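Sulfhydryl oxidase 1 (Homo sapiens, PDB 3LLK) catalyses, as an FAD-dependent sulfhydryl oxidase, the oxidation of protein thiols to disulfides, with molecular oxygen as the electron acceptor. Local coordinates at residues M179-S184 / V189-S194; A226-R231 / P235-E240. One frame throughout, in Å; residues are numbered along the deposited sequence.

Contact 1: M179-S184 / V189-S194; sequences MHRVGS and VLWLWS. With FAD (flavin-adenine dinucleotide), chain D.
Val182 and Trp191 mark the closest approach of the two backbones, their CA atoms 7.0 Å apart. Residues 179-184 leave helix 165-179 through a type I beta turn from Met179 to Val182, and Ser184 then N-caps helix 185-203, on which 189-194 lies; this is a short connection between two successive helices of the Erv1/Alr-family region. The Trp191 side chain points toward 179-184, its CG anti to the backbone N (chi1 -176°), and is met there by Met179, Arg181 and Val182. One face receives the CA-H of Met179 in a CH-pi contact, CA lying 4.1 Å from the centroid of the five-membered ring. The Met179 chain runs out extended and bends at chi3 (-81°), bringing CE to 3.3 Å from Trp191 CZ3, while its flexible, polarisable thioether makes an oblique Met-aromatic contact with the six-membered ring. Val182 adds its CG2 branch, 3.7 Å from Trp191 CG, and Arg181 sets NE in the plane of the indole at its edge, 3.8 Å from Trp191 CD1, with the guanidinium turned 75° from the ring. The indole N-H is satisfied by Ser178 OG. Helix 185-203 also presents Trp193, a residue of the FAD pocket, whose backbone O accepts a hydrogen bond from adenine N6A (2.9 Å). Leu151 of helix 150-161 packs on Met179, Val182 and Trp191, while Leu192 and Trp193 meet helices 118-134 and 239-249 respectively.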
# COMPACT_ATOMS: atom_id res chain seq x y z
N MET A 179 -13.39 -3.29 9.95
CA MET A 179 -12.75 -2.00 9.68
C MET A 179 -13.52 -0.84 10.30
O MET A 179 -12.95 0.22 10.57
CB MET A 179 -12.60 -1.76 8.17
CG MET A 179 -11.75 -0.53 7.88
SD MET A 179 -11.54 -0.14 6.14
CE MET A 179 -10.23 -1.28 5.72
N HIS A 180 -14.81 -1.07 10.55
CA HIS A 180 -15.67 -0.05 11.15
C HIS A 180 -15.39 0.16 12.64
O HIS A 180 -15.94 1.08 13.25
CB HIS A 180 -17.14 -0.44 10.95
CG HIS A 180 -17.49 -1.78 11.53
ND1 HIS A 180 -17.79 -1.95 12.86
CD2 HIS A 180 -17.57 -3.00 10.96
CE1 HIS A 180 -18.04 -3.23 13.09
NE2 HIS A 180 -17.92 -3.89 11.95
N ARG A 181 -14.52 -0.67 13.22
CA ARG A 181 -14.17 -0.55 14.64
C ARG A 181 -12.98 0.39 14.83
O ARG A 181 -12.70 0.85 15.94
CB ARG A 181 -13.82 -1.92 15.22
CG ARG A 181 -12.47 -2.47 14.75
CD ARG A 181 -12.20 -3.86 15.30
NE ARG A 181 -11.05 -4.47 14.64
CZ ARG A 181 -10.67 -5.73 14.80
NH1 ARG A 181 -11.35 -6.53 15.61
NH2 ARG A 181 -9.61 -6.20 14.15
N VAL A 182 -12.28 0.67 13.73
CA VAL A 182 -11.13 1.56 13.75
C VAL A 182 -11.58 2.99 14.08
O VAL A 182 -12.27 3.62 13.29
CB VAL A 182 -10.43 1.57 12.38
CG1 VAL A 182 -9.17 2.42 12.46
CG2 VAL A 182 -10.12 0.16 11.95
N GLY A 183 -11.17 3.50 15.23
CA GLY A 183 -11.56 4.84 15.61
C GLY A 183 -10.44 5.86 15.72
O GLY A 183 -10.64 6.93 16.29
N SER A 184 -9.27 5.54 15.19
CA SER A 184 -8.15 6.47 15.25
C SER A 184 -7.04 6.10 14.27
O SER A 184 -6.97 4.97 13.79
CB SER A 184 -7.58 6.52 16.66
OG SER A 184 -7.13 5.24 17.05
N VAL A 189 -3.58 1.86 11.81
CA VAL A 189 -2.27 1.26 11.56
C VAL A 189 -2.28 -0.20 12.02
O VAL A 189 -1.83 -1.09 11.30
CB VAL A 189 -1.15 2.00 12.31
CG1 VAL A 189 0.12 1.14 12.37
CG2 VAL A 189 -0.85 3.33 11.61
N LEU A 190 -2.78 -0.43 13.23
CA LEU A 190 -2.83 -1.77 13.81
C LEU A 190 -3.83 -2.65 13.08
O LEU A 190 -3.63 -3.85 12.97
CB LEU A 190 -3.19 -1.69 15.29
CG LEU A 190 -2.14 -1.08 16.22
CD1 LEU A 190 -2.72 -0.91 17.61
CD2 LEU A 190 -0.90 -1.96 16.25
N TRP A 191 -4.91 -2.05 12.60
CA TRP A 191 -5.93 -2.82 11.89
C TRP A 191 -5.35 -3.43 10.62
O TRP A 191 -5.60 -4.60 10.31
CB TRP A 191 -7.13 -1.96 11.51
CG TRP A 191 -8.22 -2.79 10.87
CD1 TRP A 191 -9.22 -3.46 11.51
CD2 TRP A 191 -8.33 -3.14 9.48
NE1 TRP A 191 -9.94 -4.22 10.62
CE2 TRP A 191 -9.42 -4.04 9.37
CE3 TRP A 191 -7.61 -2.79 8.33
CZ2 TRP A 191 -9.81 -4.59 8.14
CZ3 TRP A 191 -8.01 -3.34 7.11
CH2 TRP A 191 -9.10 -4.23 7.03
N LEU A 192 -4.61 -2.63 9.87
CA LEU A 192 -4.03 -3.10 8.61
C LEU A 192 -2.96 -4.14 8.89
O LEU A 192 -2.83 -5.14 8.18
CB LEU A 192 -3.42 -1.93 7.83
CG LEU A 192 -3.04 -2.24 6.37
CD1 LEU A 192 -4.26 -2.70 5.60
CD2 LEU A 192 -2.44 -0.99 5.74
N TRP A 193 -2.19 -3.89 9.95
CA TRP A 193 -1.12 -4.79 10.35
C TRP A 193 -1.65 -6.18 10.69
O TRP A 193 -1.18 -7.18 10.15
CB TRP A 193 -0.39 -4.21 11.57
CG TRP A 193 0.36 -5.22 12.38
CD1 TRP A 193 1.53 -5.83 12.05
CD2 TRP A 193 -0.02 -5.74 13.66
NE1 TRP A 193 1.91 -6.70 13.05
CE2 TRP A 193 0.98 -6.66 14.05
CE3 TRP A 193 -1.10 -5.51 14.52
CZ2 TRP A 193 0.92 -7.37 15.26
CZ3 TRP A 193 -1.16 -6.21 15.73
CH2 TRP A 193 -0.15 -7.13 16.09
N SER A 194 -2.64 -6.24 11.58
CA SER A 194 -3.19 -7.52 11.98
C SER A 194 -3.97 -8.17 10.84
O SER A 194 -3.98 -9.39 10.71
CB SER A 194 -4.08 -7.38 13.23
OG SER A 194 -5.21 -6.59 12.97
PA FAD D . 3.70 -9.50 1.40
O1A FAD D . 3.37 -8.90 0.07
O2A FAD D . 2.71 -10.21 2.24
O5B FAD D . 4.40 -8.44 2.32
C5B FAD D . 5.08 -7.27 1.89
C4B FAD D . 6.11 -7.08 2.97
O4B FAD D . 5.45 -6.25 3.97
C3B FAD D . 7.02 -8.14 3.63
O3B FAD D . 8.17 -8.53 2.89
C2B FAD D . 7.23 -7.52 4.93
O2B FAD D . 8.32 -6.65 5.02
C1B FAD D . 5.96 -6.71 5.23
N9A FAD D . 4.90 -7.30 5.98
C8A FAD D . 4.48 -8.65 6.16
N7A FAD D . 3.48 -8.83 6.95
C5A FAD D . 3.19 -7.54 7.36
C6A FAD D . 2.22 -7.08 8.28
N6A FAD D . 1.40 -7.89 8.95
N1A FAD D . 2.13 -5.73 8.56
C2A FAD D . 2.98 -4.80 8.05
N3A FAD D . 3.95 -5.25 7.14
C4A FAD D . 4.00 -6.65 6.83
N1 FAD D . -2.74 -13.50 -2.40
C2 FAD D . -3.34 -14.73 -2.49
O2 FAD D . -2.69 -15.63 -3.05
N3 FAD D . -4.59 -14.72 -1.89
C4 FAD D . -5.25 -13.64 -1.25
O4 FAD D . -6.43 -13.80 -0.79
C4X FAD D . -4.56 -12.45 -1.21
N5 FAD D . -5.18 -11.27 -0.68
C5X FAD D . -4.58 -9.98 -0.71
C6 FAD D . -5.34 -8.88 -0.26
C7 FAD D . -4.73 -7.60 -0.28
C7M FAD D . -5.61 -6.46 0.22
C8 FAD D . -3.38 -7.42 -0.72
C8M FAD D . -2.55 -6.16 -0.78
C9 FAD D . -2.68 -8.53 -1.19
C9A FAD D . -3.21 -9.84 -1.27
N10 FAD D . -2.66 -11.15 -1.70
C10 FAD D . -3.26 -12.37 -1.80
C1' FAD D . -1.25 -11.16 -1.95
C2' FAD D . -0.32 -11.47 -0.82
O2' FAD D . -0.80 -10.89 0.41
C3' FAD D . 1.12 -11.09 -0.97
O3' FAD D . 1.23 -9.71 -1.27
C4' FAD D . 2.04 -11.91 -1.87
O4' FAD D . 1.77 -13.33 -1.73
C5' FAD D . 3.48 -11.64 -1.81
O5' FAD D . 3.92 -12.02 -0.50
P FAD D . 5.27 -11.60 0.14
O1P FAD D . 5.69 -12.81 0.85
O2P FAD D . 6.24 -11.06 -0.84
O3P FAD D . 4.99 -10.43 1.22

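Contact 2: A226-R231 / P235-E240; sequences ACHNER and PVWDVE
His228 and Trp237 pair as a single antiparallel beta bridge, flanked by two nearly straight backbone bonds: Asp238 N to Cys227 O (2.8 Å, 176° at the hydrogen) and Asn229 N to Val236 O (3.0 Å). With CG beside the backbone N (chi1 -79°), the Asn229 amide swings across to Pro235, and ND2 donates to Pro235 O at 3.0 Å; that oxygen lies in the amide plane, although the donor sits above the carbonyl plane. The side chain thus extends the ladder past the last backbone bond. A water donates to both Ala226 O (2.7 Å) and Asp238 OD2 (2.6 Å), joining the two segments. The other carboxylate oxygen, Asp238 OD1, accepts from Ala241 N as the N-cap of helix 239-249, a role for which a short acidic side chain is well suited. His228 and Trp237 run side by side, Trp237 CZ3 lying over one imidazole face toward its rim, 3.4 Å from His228 CE1; at 42° the pair is neither stacked nor edge-to-face. His228 NE2 is hydrogen-bonded to Pro219 O. Cys227, disulfide-bonded to Cys224 in a local CxxC pair, packs on Thr242 and Phe245 of helix 239-249, while Trp237 reaches Asn197 of helix 185-203.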
# COMPACT_ATOMS: atom_id res chain seq x y z
N ALA A 226 10.85 -7.12 21.01
CA ALA A 226 9.97 -6.56 22.04
C ALA A 226 8.49 -6.64 21.64
O ALA A 226 7.61 -6.60 22.50
CB ALA A 226 10.34 -5.11 22.33
N CYS A 227 8.23 -6.77 20.35
CA CYS A 227 6.86 -6.85 19.85
C CYS A 227 6.18 -8.13 20.32
O CYS A 227 4.95 -8.23 20.32
CB CYS A 227 6.86 -6.84 18.32
SG CYS A 227 7.36 -5.29 17.51
N HIS A 228 7.00 -9.10 20.72
CA HIS A 228 6.54 -10.42 21.15
C HIS A 228 6.48 -10.65 22.66
O HIS A 228 7.46 -10.43 23.37
CB HIS A 228 7.46 -11.48 20.54
CG HIS A 228 7.48 -11.48 19.04
ND1 HIS A 228 6.68 -12.31 18.29
CD2 HIS A 228 8.18 -10.73 18.16
CE1 HIS A 228 6.90 -12.08 17.01
NE2 HIS A 228 7.80 -11.12 16.90
N ASN A 229 5.33 -11.13 23.13
CA ASN A 229 5.16 -11.45 24.55
C ASN A 229 5.62 -12.89 24.77
O ASN A 229 5.85 -13.64 23.81
CB ASN A 229 3.69 -11.28 24.98
CG ASN A 229 3.32 -9.82 25.22
OD1 ASN A 229 4.14 -9.03 25.69
ND2 ASN A 229 2.08 -9.46 24.90
N GLU A 230 5.76 -13.29 26.03
CA GLU A 230 6.23 -14.64 26.35
C GLU A 230 5.17 -15.59 26.89
O GLU A 230 5.12 -16.75 26.50
CB GLU A 230 7.39 -14.56 27.34
CG GLU A 230 8.65 -13.89 26.80
CD GLU A 230 9.16 -14.53 25.51
OE1 GLU A 230 8.48 -14.39 24.47
OE2 GLU A 230 10.22 -15.18 25.54
N ARG A 231 4.33 -15.10 27.80
CA ARG A 231 3.30 -15.94 28.40
C ARG A 231 2.20 -16.36 27.44
O ARG A 231 1.84 -15.62 26.52
CB ARG A 231 2.65 -15.22 29.59
CG ARG A 231 3.51 -15.11 30.82
CD ARG A 231 2.78 -14.29 31.88
NE ARG A 231 1.51 -14.90 32.29
CZ ARG A 231 1.38 -15.82 33.24
NH1 ARG A 231 2.46 -16.24 33.91
NH2 ARG A 231 0.19 -16.29 33.55
N PRO A 235 -1.60 -11.83 25.55
CA PRO A 235 -1.65 -11.88 24.09
C PRO A 235 -0.30 -12.18 23.44
O PRO A 235 0.76 -11.99 24.04
CB PRO A 235 -2.19 -10.50 23.71
CG PRO A 235 -1.70 -9.63 24.84
CD PRO A 235 -1.99 -10.50 26.04
N VAL A 236 -0.35 -12.66 22.20
CA VAL A 236 0.87 -12.98 21.47
C VAL A 236 1.70 -11.73 21.24
O VAL A 236 2.90 -11.71 21.49
CB VAL A 236 0.54 -13.61 20.09
CG1 VAL A 236 1.75 -13.52 19.16
CG2 VAL A 236 0.13 -15.06 20.27
N TRP A 237 1.03 -10.67 20.79
CA TRP A 237 1.70 -9.42 20.51
C TRP A 237 1.59 -8.33 21.56
O TRP A 237 0.54 -8.14 22.18
CB TRP A 237 1.18 -8.83 19.19
CG TRP A 237 1.35 -9.70 18.00
CD1 TRP A 237 0.42 -10.55 17.45
CD2 TRP A 237 2.52 -9.82 17.19
NE1 TRP A 237 0.95 -11.18 16.35
CE2 TRP A 237 2.24 -10.75 16.17
CE3 TRP A 237 3.79 -9.22 17.23
CZ2 TRP A 237 3.18 -11.10 15.19
CZ3 TRP A 237 4.73 -9.57 16.26
CH2 TRP A 237 4.41 -10.50 15.26
N ASP A 238 2.68 -7.60 21.75
CA ASP A 238 2.68 -6.46 22.65
C ASP A 238 2.21 -5.35 21.71
O ASP A 238 2.99 -4.85 20.90
CB ASP A 238 4.10 -6.14 23.14
CG ASP A 238 4.13 -4.94 24.08
OD1 ASP A 238 3.38 -3.97 23.83
OD2 ASP A 238 4.92 -4.95 25.05
N VAL A 239 0.94 -5.01 21.79
CA VAL A 239 0.36 -3.98 20.93
C VAL A 239 1.06 -2.63 20.97
O VAL A 239 1.20 -1.96 19.94
CB VAL A 239 -1.13 -3.80 21.27
CG1 VAL A 239 -1.67 -2.55 20.60
CG2 VAL A 239 -1.91 -5.02 20.81
N GLU A 240 1.50 -2.20 22.15
CA GLU A 240 2.18 -0.92 22.26
C GLU A 240 3.55 -0.98 21.59
O GLU A 240 3.92 -0.09 20.83
CB GLU A 240 2.36 -0.52 23.73
CG GLU A 240 1.06 -0.28 24.47
CD GLU A 240 1.29 0.37 25.82
OE1 GLU A 240 0.31 0.52 26.58
OE2 GLU A 240 2.46 0.74 26.11
O HOH W 1 7.08 -6.35 25.18

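Contact 1 is partly buried and contact 2 lies at the surface, yet both lead into neighbouring helices: 179-184 leads into helix 185-203 and packs against its residues 189-194, while 235-240 runs into the first residues of helix 239-249. Their chemistry differs accordingly. In contact 1 the work is done by apolar and aromatic packing on one indole, whereas 226-231 and 235-240 are joined by backbone bonds, an asparagine amide and a bridging water. They meet directly through Trp193 and Trp237, whose rings pack edge-to-face, CZ2 of Trp193 being 3.5 Å from CD2 of Trp237, and through Leu190 against Val239. Contact 1 reaches the cofactor directly, whereas the Trp237 side chain is about 7 Å from FAD.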